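Local coordinates for protein iodotyrosine deiodinase (Thermotoga neapolitana, PDB 6Q1B) that catalyses the FMN-dependent reductive dehalogenation of halotyrosines such as 3-iodo- and 3,5-diiodo-L-tyrosine, using NADPH, and works as a homodimer, at residues A43-F48 against R114-L119; V63-E68 against W90-L95; L133-Y138 against I161-Y166. All coordinates share one frame; numbering follows the deposited sequence. Where two conformers were deposited one is given.

Contact 1 of 3, residues A43-F48 against R114-L119; sequences AQPWRF and RESVWL. With FMN (flavin mononucleotide), chain I.
Pro45 and Trp46 rest against Ser116 and Val117 of the helix, and no hydrogen bond crosses between 43-48 and 114-119. The CG corner of the Pro45 ring meets CB of Ser116 at 3.6 Å. The same corner touches CG2 of Val117 at 3.9 Å, and the Pro45 and Val117 side chains pass each other pointing opposite ways. Val117 CG1 is anti to the backbone N (chi1 170°), which puts Val117 CG2 on the strand side, 3.7 Å from Trp46 CA and also against Pro45 O. Trp46 has CG between its backbone N and carbonyl carbon (chi1 37°), and this folds the indole back along the chain that precedes it. One face takes Gln44 CA and Pro45 CD near its rim, each 3.6 Å above the plane. The six-membered ring reaches the helix: Trp46 CZ3 lies 3.5 Å from Ser116 O, approached obliquely, and Val117 CA sits at the ring edge. The indole NE1 bonds to Asn35 OD1. Ser116 meets Pro45 with CB, while its OG is hydrogen-bonded to Tyr112 O and Gly40 N. Ser116 OG is 3.5 Å from the flavin methyl C8M, and Glu115 CB lies by the other methyl, C7M. This FMN is also held by Ser39 N and by Arg15 and Arg176 of the second subunit, so the pocket is shared across the dimer. On the strand itself, Arg47 NH1 bonds to Trp46 O at 2.8 Å, 63° out of the carbonyl plane. Arg47 also forms a salt bridge with Glu107. The contact joins the start of strand 46-51, an outer strand of the sheet within this chain, to helix 113-130. Val117 also packs on Val104 and Ser106 of the adjacent strand 100-107, and Trp46 on Ala120 one turn along the helix.

Contact 2 of 3, residues V63-E68 against W90-L95; sequences VCERSE and WRKPFL. With YOF (3-fluorotyrosine), chain D.
Trp90 meets Glu65 with the edge of its indole: Glu65 CB lies in the ring plane, 3.9 Å from Trp90 CE3. One face of the indole carries Arg91 CG, 3.8 Å above the plane and toward the rim. The Arg91 guanidinium in turn has Trp90 CZ2 over its centre, 3.5 Å above its plane. The Glu65 carboxylate stands 86° from the indole plane, and the two side chains cross at about a right angle. Beyond CG the Glu65 chain is extended, so OE2 reaches the loop backbone. There Glu65 OE2 accepts Lys92 N at 2.8 Å in a nearly straight bond (170°), on its anti side. The same oxygen takes a salt bridge from Arg61, so two donors grip it. Glu68 packs CB on Trp90 CB at 3.5 Å, then bends at chi2 (-66°) toward the bound 3-fluorotyrosine. Glu68 OE2 receives the ligand N at 2.7 Å and is also bonded to Tyr138 OH. Lys92, likewise bent at chi2, crosses Glu68, sends NZ to the ligand O at 2.6 Å and makes a weak bond to OXT. Thr89 O holds NZ as well. Glu68 and Lys92 are binding residues for L-tyrosine and 3-iodo-L-tyrosine, and their opposite charges probably suit the amino and carboxylate ends of the amino acid. Tyr72 OH and Met41 N of the second subunit add further bonds to this ligand. The contact ties helix 54-74 to the loop leading into helix 94-97. At its inner end Leu95 CD1 touches Cys64 CB, and both residues also pack on Ile161 of strand 156-165.

Contact 3 of 3, residues L133-Y138 against I161-Y166; sequences LGSVPY and ILPVGY. With FMN (flavin mononucleotide), chain C; YOF (3-fluorotyrosine), chain D.
Tyr138 and Ile161 form an antiparallel hydrogen-bonded pair, with Tyr138 N to Ile161 O at 2.8 Å and Ile161 N to Tyr138 O at 3.0 Å. Their side chains run alongside each other. The Tyr138 ring turns its edge to the ligands, its CG lying opposite the backbone N (chi1 172°): flavin N3 and 3-fluorotyrosine OXT lie near its plane, with Tyr138 CE1 3.3 Å from OXT. Tyr138 OH is hydrogen-bonded to Glu68 OE2. Replacing this tyrosine by an alanine is likely to deprive Glu68 OE2 of its phenol partner and open a gap beside Ile161 and the flavin. Pro137 packs CB and CG against flavin C9, while Val136 sends CG2 to flavin N1 (3.4 Å) and CG1 to Pro163 CD (3.5 Å). Pro163 has no N-H to offer Val136 O, which is met by a CA-H...O contact from Leu162 CA. Gly134 N bonds Gly165 O at 2.8 Å, answered by a weak bond from Gly165 N. Farther out, Leu125 and Leu128 of helix 113-130 back Leu162 and Val164, and Leu95 backs Ile161. This short strand, outermost within the chain, runs into a flavin-lining loop at the FMN site of the nitroreductase fold.

In the fold
All three contacts are mainly buried, but contact 3 is nearest the centre of the chain, and contact 2 has exposed residues at its margin. Contacts 1 and 3 reach the same sheet, at its two outer strands within the chain, and helix 113-130 packs on both. Contact 1 is carbon packing; contact 3 adds backbone pairing; contact 2 relies on charged groups. Contacts 2 and 3 touch, with Leu95 against Tyr138 and Phe94 against Pro163, and share one 3-fluorotyrosine. Contacts 1 and 2 lie on opposite sides of the chain's centre, about 24 Å between centres. Contact 1 touches a different flavin from contact 3, consistent with FMN sites shared between the two subunits.

Contact 1 of 3, residues A43-F48 against R114-L119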
loop_
_atom_site.group_PDB
_atom_site.type_symbol
_atom_site.label_atom_id
_atom_site.label_comp_id
_atom_site.label_asym_id
_atom_site.label_seq_id
_atom_site.Cartn_x
_atom_site.Cartn_y
_atom_site.Cartn_z
ATOM N N ALA A 43 3.271 -9.432 10.426
ATOM C CA ALA A 43 3.754 -8.646 11.519
ATOM C C ALA A 43 2.778 -7.555 11.894
ATOM O O ALA A 43 2.826 -7.052 12.991
ATOM C CB ALA A 43 5.071 -8.057 11.167
ATOM N N GLN A 44 1.895 -7.186 10.977
ATOM C CA GLN A 44 0.980 -6.061 11.203
ATOM C C GLN A 44 1.782 -4.866 11.666
ATOM O O GLN A 44 1.600 -4.375 12.792
ATOM C CB GLN A 44 -0.084 -6.427 12.222
ATOM C CG GLN A 44 -0.899 -7.611 11.788
ATOM C CD GLN A 44 -1.369 -8.441 12.947
ATOM O OE1 GLN A 44 -2.209 -8.008 13.697
ATOM N NE2 GLN A 44 -0.815 -9.638 13.099
ATOM N N PRO A 45 2.719 -4.438 10.818
ATOM C CA PRO A 45 3.768 -3.473 11.161
ATOM C C PRO A 45 3.294 -2.028 11.225
ATOM O O PRO A 45 4.084 -1.136 11.381
ATOM C CB PRO A 45 4.769 -3.663 10.033
ATOM C CG PRO A 45 3.913 -4.007 8.873
ATOM C CD PRO A 45 2.889 -4.939 9.444
ATOM N N TRP A 46 2.012 -1.831 11.117
ATOM C CA TRP A 46 1.440 -0.512 11.212
ATOM C C TRP A 46 1.177 -0.147 12.635
ATOM O O TRP A 46 0.778 -0.979 13.437
ATOM C CB TRP A 46 0.144 -0.424 10.426
ATOM C CG TRP A 46 -0.672 -1.646 10.500
ATOM C CD1 TRP A 46 -1.561 -1.979 11.462
ATOM C CD2 TRP A 46 -0.692 -2.690 9.543
ATOM N NE1 TRP A 46 -2.136 -3.194 11.176
ATOM C CE2 TRP A 46 -1.610 -3.653 9.998
ATOM C CE3 TRP A 46 0.013 -2.924 8.363
ATOM C CZ2 TRP A 46 -1.870 -4.812 9.299
ATOM C CZ3 TRP A 46 -0.249 -4.079 7.659
ATOM C CH2 TRP A 46 -1.182 -5.004 8.120
ATOM N N ARG A 47 1.393 1.117 12.942
ATOM C CA ARG A 47 1.029 1.668 14.231
ATOM C C ARG A 47 0.384 2.977 13.939
ATOM O O ARG A 47 0.813 3.699 13.027
ATOM C CB ARG A 47 2.220 1.881 15.134
ATOM C CG ARG A 47 3.027 0.653 15.420
ATOM C CD ARG A 47 2.278 -0.282 16.316
ATOM N NE ARG A 47 3.169 -1.369 16.652
ATOM C CZ ARG A 47 3.404 -2.423 15.873
ATOM N NH1 ARG A 47 2.758 -2.562 14.721
ATOM N NH2 ARG A 47 4.278 -3.345 16.263
ATOM N N PHE A 48 -0.645 3.278 14.705
ATOM C CA PHE A 48 -1.430 4.467 14.485
ATOM C C PHE A 48 -1.376 5.406 15.649
ATOM O O PHE A 48 -1.576 5.021 16.813
ATOM C CB PHE A 48 -2.860 4.073 14.200
ATOM C CG PHE A 48 -2.989 3.160 13.036
ATOM C CD1 PHE A 48 -2.699 3.600 11.757
ATOM C CD2 PHE A 48 -3.400 1.856 13.212
ATOM C CE1 PHE A 48 -2.826 2.745 10.681
ATOM C CE2 PHE A 48 -3.527 1.010 12.122
ATOM C CZ PHE A 48 -3.234 1.458 10.884
ATOM N N ARG A 114 7.478 -1.336 5.294
ATOM C CA ARG A 114 6.950 -0.167 4.640
ATOM C C ARG A 114 5.954 -0.550 3.575
ATOM O O ARG A 114 4.900 0.047 3.475
ATOM C CB ARG A 114 8.066 0.650 4.023
ATOM C CG ARG A 114 9.164 0.950 5.038
ATOM C CD ARG A 114 10.059 2.026 4.491
ATOM N NE ARG A 114 9.274 3.239 4.308
ATOM C CZ ARG A 114 9.398 4.075 3.292
ATOM N NH1 ARG A 114 10.319 3.886 2.359
ATOM N NH2 ARG A 114 8.594 5.114 3.235
ATOM N N GLU A 115 6.285 -1.591 2.818
ATOM C CA GLU A 115 5.382 -2.103 1.802
ATOM C C GLU A 115 4.072 -2.482 2.451
ATOM O O GLU A 115 2.999 -2.191 1.984
ATOM C CB GLU A 115 5.997 -3.306 1.123
ATOM C CG GLU A 115 7.209 -2.972 0.266
ATOM C CD GLU A 115 8.472 -2.662 1.043
ATOM O OE1 GLU A 115 8.537 -2.955 2.258
ATOM O OE2 GLU A 115 9.416 -2.128 0.419
ATOM N N SER A 116 4.179 -3.132 3.590
ATOM C CA SER A 116 2.968 -3.606 4.231
ATOM C C SER A 116 2.114 -2.476 4.755
ATOM O O SER A 116 0.891 -2.521 4.699
ATOM C CB SER A 116 3.311 -4.539 5.384
ATOM O OG SER A 116 4.000 -5.676 4.916
ATOM N N VAL A 117 2.766 -1.486 5.341
ATOM C CA VAL A 117 2.045 -0.365 5.875
ATOM C C VAL A 117 1.383 0.388 4.743
ATOM O O VAL A 117 0.212 0.738 4.849
ATOM C CB VAL A 117 2.957 0.523 6.710
ATOM C CG1 VAL A 117 2.280 1.810 7.058
ATOM C CG2 VAL A 117 3.286 -0.237 7.975
ATOM N N TRP A 118 2.092 0.574 3.646
ATOM C CA TRP A 118 1.485 1.328 2.562
ATOM C C TRP A 118 0.339 0.558 1.938
ATOM O O TRP A 118 -0.667 1.138 1.573
ATOM C CB TRP A 118 2.526 1.739 1.543
ATOM C CG TRP A 118 3.154 2.941 2.068
ATOM C CD1 TRP A 118 4.294 3.023 2.780
ATOM C CD2 TRP A 118 2.595 4.254 2.030
ATOM N NE1 TRP A 118 4.516 4.322 3.160
ATOM C CE2 TRP A 118 3.478 5.093 2.715
ATOM C CE3 TRP A 118 1.437 4.797 1.472
ATOM C CZ2 TRP A 118 3.260 6.481 2.824
ATOM C CZ3 TRP A 118 1.217 6.159 1.597
ATOM C CH2 TRP A 118 2.124 6.977 2.281
ATOM N N LEU A 119 0.459 -0.756 1.861
ATOM C CA LEU A 119 -0.641 -1.579 1.471
ATOM C C LEU A 119 -1.866 -1.360 2.366
ATOM O O LEU A 119 -2.976 -1.149 1.917
ATOM C CB LEU A 119 -0.190 -3.024 1.510
ATOM C CG LEU A 119 -1.057 -4.050 0.827
ATOM C CD1 LEU A 119 -0.238 -5.309 0.548
ATOM C CD2 LEU A 119 -2.260 -4.449 1.660
HETATM N N1 FMN I . 3.924 -14.551 1.657
HETATM C C2 FMN I . 4.791 -15.479 1.204
HETATM O O2 FMN I . 4.429 -16.627 1.267
HETATM N N3 FMN I . 6.046 -15.175 0.734
HETATM C C4 FMN I . 6.408 -13.850 0.669
HETATM O O4 FMN I . 7.499 -13.515 0.238
HETATM C C4A FMN I . 5.522 -12.902 1.112
HETATM N N5 FMN I . 5.874 -11.594 1.071
HETATM C C5A FMN I . 4.992 -10.650 1.467
HETATM C C6 FMN I . 5.370 -9.319 1.372
HETATM C C7 FMN I . 4.459 -8.364 1.760
HETATM C C7M FMN I . 4.858 -6.938 1.636
HETATM C C8 FMN I . 3.208 -8.706 2.234
HETATM C C8M FMN I . 2.219 -7.686 2.648
HETATM C C9 FMN I . 2.854 -10.035 2.348
HETATM C C9A FMN I . 3.737 -10.990 1.939
HETATM N N10 FMN I . 3.399 -12.318 2.020
HETATM C C10 FMN I . 4.284 -13.243 1.587
HETATM C "C1'" FMN I . 2.065 -12.752 2.560
HETATM C "C2'" FMN I . 2.130 -12.737 4.110
HETATM O "O2'" FMN I . 2.820 -13.855 4.649
HETATM C "C3'" FMN I . 0.689 -12.644 4.601
HETATM O "O3'" FMN I . 0.188 -11.401 4.174
HETATM C "C4'" FMN I . 0.527 -12.734 6.102
HETATM O "O4'" FMN I . 1.015 -13.995 6.484
HETATM C "C5'" FMN I . -0.918 -12.587 6.537
HETATM O "O5'" FMN I . -1.701 -13.531 5.858
HETATM P P FMN I . -3.235 -13.548 6.139
HETATM O O1P FMN I . -3.443 -13.667 7.625
HETATM O O2P FMN I . -3.736 -14.732 5.348
HETATM O O3P FMN I . -3.859 -12.320 5.536
#

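Contact 2 of 3, residues V63-E68 against W90-L95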
loop_
_atom_site.group_PDB
_atom_site.type_symbol
_atom_site.label_atom_id
_atom_site.label_comp_id
_atom_site.label_asym_id
_atom_site.label_seq_id
_atom_site.Cartn_x
_atom_site.Cartn_y
_atom_site.Cartn_z
ATOM N N VAL A 63 6.080 22.554 11.439
ATOM C CA VAL A 63 7.267 21.811 11.074
ATOM C C VAL A 63 7.185 21.349 9.636
ATOM O O VAL A 63 8.149 21.428 8.882
ATOM C CB VAL A 63 7.441 20.640 12.027
ATOM C CG1 VAL A 63 8.406 19.618 11.500
ATOM C CG2 VAL A 63 7.878 21.199 13.349
ATOM N N CYS A 64 6.021 20.878 9.244
ATOM C CA CYS A 64 5.866 20.390 7.898
ATOM C C CYS A 64 5.958 21.532 6.922
ATOM O O CYS A 64 6.605 21.420 5.896
ATOM C CB CYS A 64 4.558 19.688 7.744
ATOM S SG CYS A 64 4.543 18.142 8.588
ATOM N N GLU A 65 5.314 22.636 7.258
ATOM C CA GLU A 65 5.337 23.788 6.380
ATOM C C GLU A 65 6.738 24.293 6.165
ATOM O O GLU A 65 7.135 24.620 5.039
ATOM C CB GLU A 65 4.467 24.879 6.940
ATOM C CG GLU A 65 3.027 24.602 6.683
ATOM C CD GLU A 65 2.114 25.694 7.180
ATOM O OE1 GLU A 65 2.567 26.578 7.946
ATOM O OE2 GLU A 65 0.922 25.648 6.817
ATOM N N ARG A 66 7.509 24.333 7.239
ATOM C CA ARG A 66 8.878 24.798 7.129
ATOM C C ARG A 66 9.632 23.915 6.163
ATOM O O ARG A 66 10.360 24.380 5.297
ATOM C CB ARG A 66 9.562 24.771 8.487
ATOM C CG ARG A 66 11.072 24.958 8.419
ATOM C CD ARG A 66 11.422 26.307 7.838
ATOM N NE ARG A 66 11.632 26.271 6.393
ATOM C CZ ARG A 66 11.913 27.342 5.657
ATOM N NH1 ARG A 66 12.010 28.538 6.225
ATOM N NH2 ARG A 66 12.093 27.221 4.350
ATOM N N SER A 67 9.454 22.623 6.350
ATOM C CA SER A 67 10.119 21.623 5.549
ATOM C C SER A 67 9.654 21.775 4.116
ATOM O O SER A 67 10.466 21.775 3.211
ATOM C CB SER A 67 9.809 20.230 6.090
ATOM O OG SER A 67 10.473 19.232 5.346
ATOM N N GLU A 68 8.346 21.927 3.933
ATOM C CA GLU A 68 7.783 22.148 2.610
ATOM C C GLU A 68 8.321 23.400 1.988
ATOM O O GLU A 68 8.671 23.424 0.819
ATOM C CB GLU A 68 6.265 22.250 2.647
ATOM C CG GLU A 68 5.588 20.961 3.018
ATOM C CD GLU A 68 5.766 19.863 2.007
ATOM O OE1 GLU A 68 6.538 20.016 1.022
ATOM O OE2 GLU A 68 5.121 18.810 2.210
ATOM N N TRP A 90 3.694 25.462 -0.062
ATOM C CA TRP A 90 4.236 24.822 1.129
ATOM C C TRP A 90 3.293 24.928 2.302
ATOM O O TRP A 90 3.499 24.280 3.318
ATOM C CB TRP A 90 5.571 25.449 1.492
ATOM C CG TRP A 90 5.504 26.939 1.585
ATOM C CD1 TRP A 90 5.709 27.826 0.570
ATOM C CD2 TRP A 90 5.224 27.724 2.745
ATOM N NE1 TRP A 90 5.560 29.100 1.024
ATOM C CE2 TRP A 90 5.256 29.072 2.354
ATOM C CE3 TRP A 90 4.936 27.416 4.075
ATOM C CZ2 TRP A 90 5.037 30.108 3.236
ATOM C CZ3 TRP A 90 4.712 28.448 4.946
ATOM C CH2 TRP A 90 4.755 29.777 4.534
ATOM N N ARG A 91 2.284 25.779 2.188
ATOM C CA ARG A 91 1.339 25.970 3.268
ATOM C C ARG A 91 0.469 24.735 3.326
ATOM O O ARG A 91 0.035 24.234 2.306
ATOM C CB ARG A 91 0.484 27.208 3.049
ATOM C CG ARG A 91 1.303 28.483 2.955
ATOM C CD ARG A 91 0.626 29.544 2.096
ATOM N NE ARG A 91 1.496 30.715 1.932
ATOM C CZ ARG A 91 2.399 30.862 0.966
ATOM N NH1 ARG A 91 2.561 29.914 0.047
ATOM N NH2 ARG A 91 3.144 31.965 0.916
ATOM N N LYS A 92 0.223 24.248 4.528
ATOM C CA LYS A 92 -0.547 23.027 4.721
ATOM C C LYS A 92 -1.601 23.239 5.776
ATOM O O LYS A 92 -1.547 22.648 6.848
ATOM C CB LYS A 92 0.363 21.885 5.117
ATOM C CG LYS A 92 1.469 21.625 4.133
ATOM C CD LYS A 92 0.929 21.254 2.732
ATOM C CE LYS A 92 1.978 21.392 1.682
ATOM N NZ LYS A 92 1.385 21.393 0.306
ATOM N N PRO A 93 -2.582 24.073 5.482
ATOM C CA PRO A 93 -3.612 24.427 6.460
ATOM C C PRO A 93 -4.407 23.208 6.903
ATOM O O PRO A 93 -4.933 23.208 8.008
ATOM C CB PRO A 93 -4.489 25.434 5.704
ATOM C CG PRO A 93 -4.168 25.235 4.263
ATOM C CD PRO A 93 -2.757 24.793 4.204
ATOM N N PHE A 94 -4.468 22.178 6.065
ATOM C CA PHE A 94 -5.279 21.036 6.392
ATOM C C PHE A 94 -4.677 20.324 7.563
ATOM O O PHE A 94 -5.349 19.539 8.189
ATOM C CB PHE A 94 -5.433 20.066 5.223
ATOM C CG PHE A 94 -4.144 19.653 4.583
ATOM C CD1 PHE A 94 -3.350 18.685 5.143
ATOM C CD2 PHE A 94 -3.751 20.218 3.373
ATOM C CE1 PHE A 94 -2.172 18.296 4.543
ATOM C CE2 PHE A 94 -2.572 19.844 2.761
ATOM C CZ PHE A 94 -1.780 18.878 3.332
ATOM N N LEU A 95 -3.415 20.581 7.870
ATOM C CA LEU A 95 -2.838 19.906 9.025
ATOM C C LEU A 95 -3.366 20.513 10.309
ATOM O O LEU A 95 -3.269 19.897 11.365
ATOM C CB LEU A 95 -1.330 19.997 9.002
ATOM C CG LEU A 95 -0.684 19.246 7.849
ATOM C CD1 LEU A 95 0.775 19.554 7.844
ATOM C CD2 LEU A 95 -0.920 17.743 7.987
HETATM N N YOF D . 4.629 17.219 0.035
HETATM C CA YOF D . 4.597 18.386 -0.789
HETATM C C YOF D . 3.246 19.025 -0.589
HETATM O O YOF D . 3.037 20.154 -1.281
HETATM O OXT YOF D . 2.346 18.572 0.103
HETATM C CB YOF D . 4.722 18.051 -2.266
HETATM C CG YOF D . 3.793 17.014 -2.787
HETATM C CD1 YOF D . 4.307 15.751 -3.095
HETATM C CD2 YOF D . 2.446 17.297 -3.053
HETATM C CE1 YOF D . 3.453 14.795 -3.650
HETATM C CE2 YOF D . 1.587 16.343 -3.596
HETATM C CZ YOF D . 2.101 15.078 -3.876
HETATM O OH YOF D . 1.279 14.149 -4.406
HETATM F F YOF D . 3.896 13.555 -3.939
#

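Contact 3 of 3, residues L133-Y138 against I161-Y166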
loop_
_atom_site.group_PDB
_atom_site.type_symbol
_atom_site.label_atom_id
_atom_site.label_comp_id
_atom_site.label_asym_id
_atom_site.label_seq_id
_atom_site.Cartn_x
_atom_site.Cartn_y
_atom_site.Cartn_z
ATOM N N LEU A 133 -15.280 9.926 5.066
ATOM C CA LEU A 133 -14.234 10.783 5.521
ATOM C C LEU A 133 -13.293 10.998 4.390
ATOM O O LEU A 133 -13.269 10.247 3.419
ATOM C CB LEU A 133 -13.518 10.195 6.709
ATOM C CG LEU A 133 -14.482 9.892 7.841
ATOM C CD1 LEU A 133 -13.691 9.327 8.979
ATOM C CD2 LEU A 133 -15.232 11.116 8.312
ATOM N N GLY A 134 -12.539 12.067 4.503
ATOM C CA GLY A 134 -11.560 12.394 3.499
ATOM C C GLY A 134 -10.193 12.326 4.107
ATOM O O GLY A 134 -10.010 12.408 5.316
ATOM N N SER A 135 -9.213 12.182 3.246
ATOM C CA SER A 135 -7.855 12.263 3.695
ATOM C C SER A 135 -6.927 12.549 2.552
ATOM O O SER A 135 -7.346 12.718 1.420
ATOM C CB SER A 135 -7.421 10.981 4.393
ATOM O OG SER A 135 -6.201 11.216 5.084
ATOM N N VAL A 136 -5.671 12.686 2.895
ATOM C CA VAL A 136 -4.633 12.891 1.922
ATOM C C VAL A 136 -3.407 12.246 2.536
ATOM O O VAL A 136 -3.147 12.429 3.710
ATOM C CB VAL A 136 -4.410 14.364 1.607
ATOM C CG1 VAL A 136 -4.270 15.181 2.862
ATOM C CG2 VAL A 136 -3.201 14.522 0.694
ATOM N N PRO A 137 -2.685 11.450 1.757
ATOM C CA PRO A 137 -1.453 10.892 2.279
ATOM C C PRO A 137 -0.431 11.991 2.252
ATOM O O PRO A 137 0.156 12.278 1.237
ATOM C CB PRO A 137 -1.126 9.770 1.307
ATOM C CG PRO A 137 -2.392 9.488 0.618
ATOM C CD PRO A 137 -3.066 10.792 0.504
ATOM N N TYR A 138 -0.262 12.646 3.368
ATOM C CA TYR A 138 0.595 13.793 3.361
ATOM C C TYR A 138 1.977 13.357 3.794
ATOM O O TYR A 138 2.150 12.748 4.830
ATOM C CB TYR A 138 0.066 14.887 4.260
ATOM C CG TYR A 138 1.082 15.965 4.351
ATOM C CD1 TYR A 138 1.460 16.679 3.222
ATOM C CD2 TYR A 138 1.734 16.227 5.538
ATOM C CE1 TYR A 138 2.439 17.628 3.292
ATOM C CE2 TYR A 138 2.714 17.162 5.615
ATOM C CZ TYR A 138 3.049 17.880 4.493
ATOM O OH TYR A 138 4.027 18.811 4.565
ATOM N N ILE A 161 1.293 11.138 7.192
ATOM C CA ILE A 161 0.324 11.881 7.965
ATOM C C ILE A 161 -0.921 11.897 7.154
ATOM O O ILE A 161 -0.919 12.415 6.045
ATOM C CB ILE A 161 0.803 13.295 8.226
ATOM C CG1 ILE A 161 2.087 13.259 9.040
ATOM C CG2 ILE A 161 -0.279 14.110 8.949
ATOM C CD1 ILE A 161 2.811 14.597 9.041
ATOM N N LEU A 162 -1.972 11.304 7.695
ATOM C CA LEU A 162 -3.252 11.262 7.055
ATOM C C LEU A 162 -4.173 12.189 7.787
ATOM O O LEU A 162 -4.748 11.821 8.786
ATOM C CB LEU A 162 -3.803 9.847 7.050
ATOM C CG LEU A 162 -3.087 8.857 6.169
ATOM C CD1 LEU A 162 -3.622 7.490 6.458
ATOM C CD2 LEU A 162 -3.357 9.212 4.738
ATOM N N PRO A 163 -4.311 13.420 7.309
ATOM C CA PRO A 163 -5.356 14.225 7.922
ATOM C C PRO A 163 -6.675 13.582 7.605
ATOM O O PRO A 163 -6.866 13.127 6.485
ATOM C CB PRO A 163 -5.246 15.586 7.215
ATOM C CG PRO A 163 -3.932 15.536 6.484
ATOM C CD PRO A 163 -3.677 14.114 6.178
ATOM N N VAL A 164 -7.554 13.516 8.573
ATOM C CA VAL A 164 -8.814 12.860 8.380
ATOM C C VAL A 164 -9.885 13.747 8.922
ATOM O O VAL A 164 -9.796 14.258 10.029
ATOM C CB VAL A 164 -8.864 11.502 9.081
ATOM C CG1 VAL A 164 -10.256 10.918 8.973
ATOM C CG2 VAL A 164 -7.846 10.553 8.469
ATOM N N GLY A 165 -10.942 13.882 8.158
ATOM C CA GLY A 165 -12.066 14.646 8.611
ATOM C C GLY A 165 -13.125 14.532 7.568
ATOM O O GLY A 165 -12.976 13.796 6.605
ATOM N N TYR A 166 -14.192 15.271 7.776
ATOM C CA TYR A 166 -15.211 15.378 6.773
ATOM C C TYR A 166 -14.722 16.278 5.667
ATOM O O TYR A 166 -14.225 17.367 5.916
ATOM C CB TYR A 166 -16.477 15.953 7.358
ATOM C CG TYR A 166 -17.123 15.068 8.375
ATOM C CD1 TYR A 166 -17.499 13.784 8.050
ATOM C CD2 TYR A 166 -17.375 15.532 9.660
ATOM C CE1 TYR A 166 -18.110 12.974 8.969
ATOM C CE2 TYR A 166 -17.977 14.731 10.584
ATOM C CZ TYR A 166 -18.342 13.447 10.227
ATOM O OH TYR A 166 -18.962 12.639 11.153
HETATM N N1 FMN C . -0.733 15.208 -1.519
HETATM C C2 FMN C . -0.269 16.349 -0.978
HETATM O O2 FMN C . -0.940 17.369 -1.062
HETATM N N3 FMN C . 0.946 16.374 -0.355
HETATM C C4 FMN C . 1.714 15.250 -0.227
HETATM O O4 FMN C . 2.806 15.298 0.329
HETATM C C4A FMN C . 1.244 14.086 -0.780
HETATM N N5 FMN C . 1.978 12.950 -0.682
HETATM C C5A FMN C . 1.477 11.787 -1.183
HETATM C C6 FMN C . 2.237 10.646 -1.020
HETATM C C7 FMN C . 1.765 9.448 -1.508
HETATM C C7M FMN C . 2.591 8.216 -1.331
HETATM C C8 FMN C . 0.538 9.423 -2.151
HETATM C C8M FMN C . 0.019 8.102 -2.636
HETATM C C9 FMN C . -0.246 10.566 -2.308
HETATM C C9A FMN C . 0.243 11.767 -1.812
HETATM N N10 FMN C . -0.479 12.940 -1.953
HETATM C C10 FMN C . 0.010 14.079 -1.399
HETATM C "C1'" FMN C . -1.802 12.981 -2.623
HETATM C "C2'" FMN C . -1.592 12.931 -4.135
HETATM O "O2'" FMN C . -1.247 14.220 -4.600
HETATM C "C3'" FMN C . -2.866 12.407 -4.792
HETATM O "O3'" FMN C . -3.069 11.065 -4.402
HETATM C "C4'" FMN C . -2.853 12.511 -6.310
HETATM O "O4'" FMN C . -2.857 13.890 -6.611
HETATM C "C5'" FMN C . -4.099 11.889 -6.903
HETATM O "O5'" FMN C . -5.208 12.493 -6.287
HETATM P P FMN C . -6.673 12.052 -6.717
HETATM O O1P FMN C . -7.642 13.039 -6.031
HETATM O O2P FMN C . -6.929 10.622 -6.239
HETATM O O3P FMN C . -6.698 12.161 -8.239
HETATM N N YOF D . 4.629 17.219 0.035
HETATM C CA YOF D . 4.597 18.386 -0.789
HETATM C C YOF D . 3.246 19.025 -0.589
HETATM O O YOF D . 3.037 20.154 -1.281
HETATM O OXT YOF D . 2.346 18.572 0.103
HETATM C CB YOF D . 4.722 18.051 -2.266
HETATM C CG YOF D . 3.793 17.014 -2.787
HETATM C CD1 YOF D . 4.307 15.751 -3.095
HETATM C CD2 YOF D . 2.446 17.297 -3.053
HETATM C CE1 YOF D . 3.453 14.795 -3.650
HETATM C CE2 YOF D . 1.587 16.343 -3.596
HETATM C CZ YOF D . 2.101 15.078 -3.876
HETATM O OH YOF D . 1.279 14.149 -4.406
HETATM F F YOF D . 3.896 13.555 -3.939
#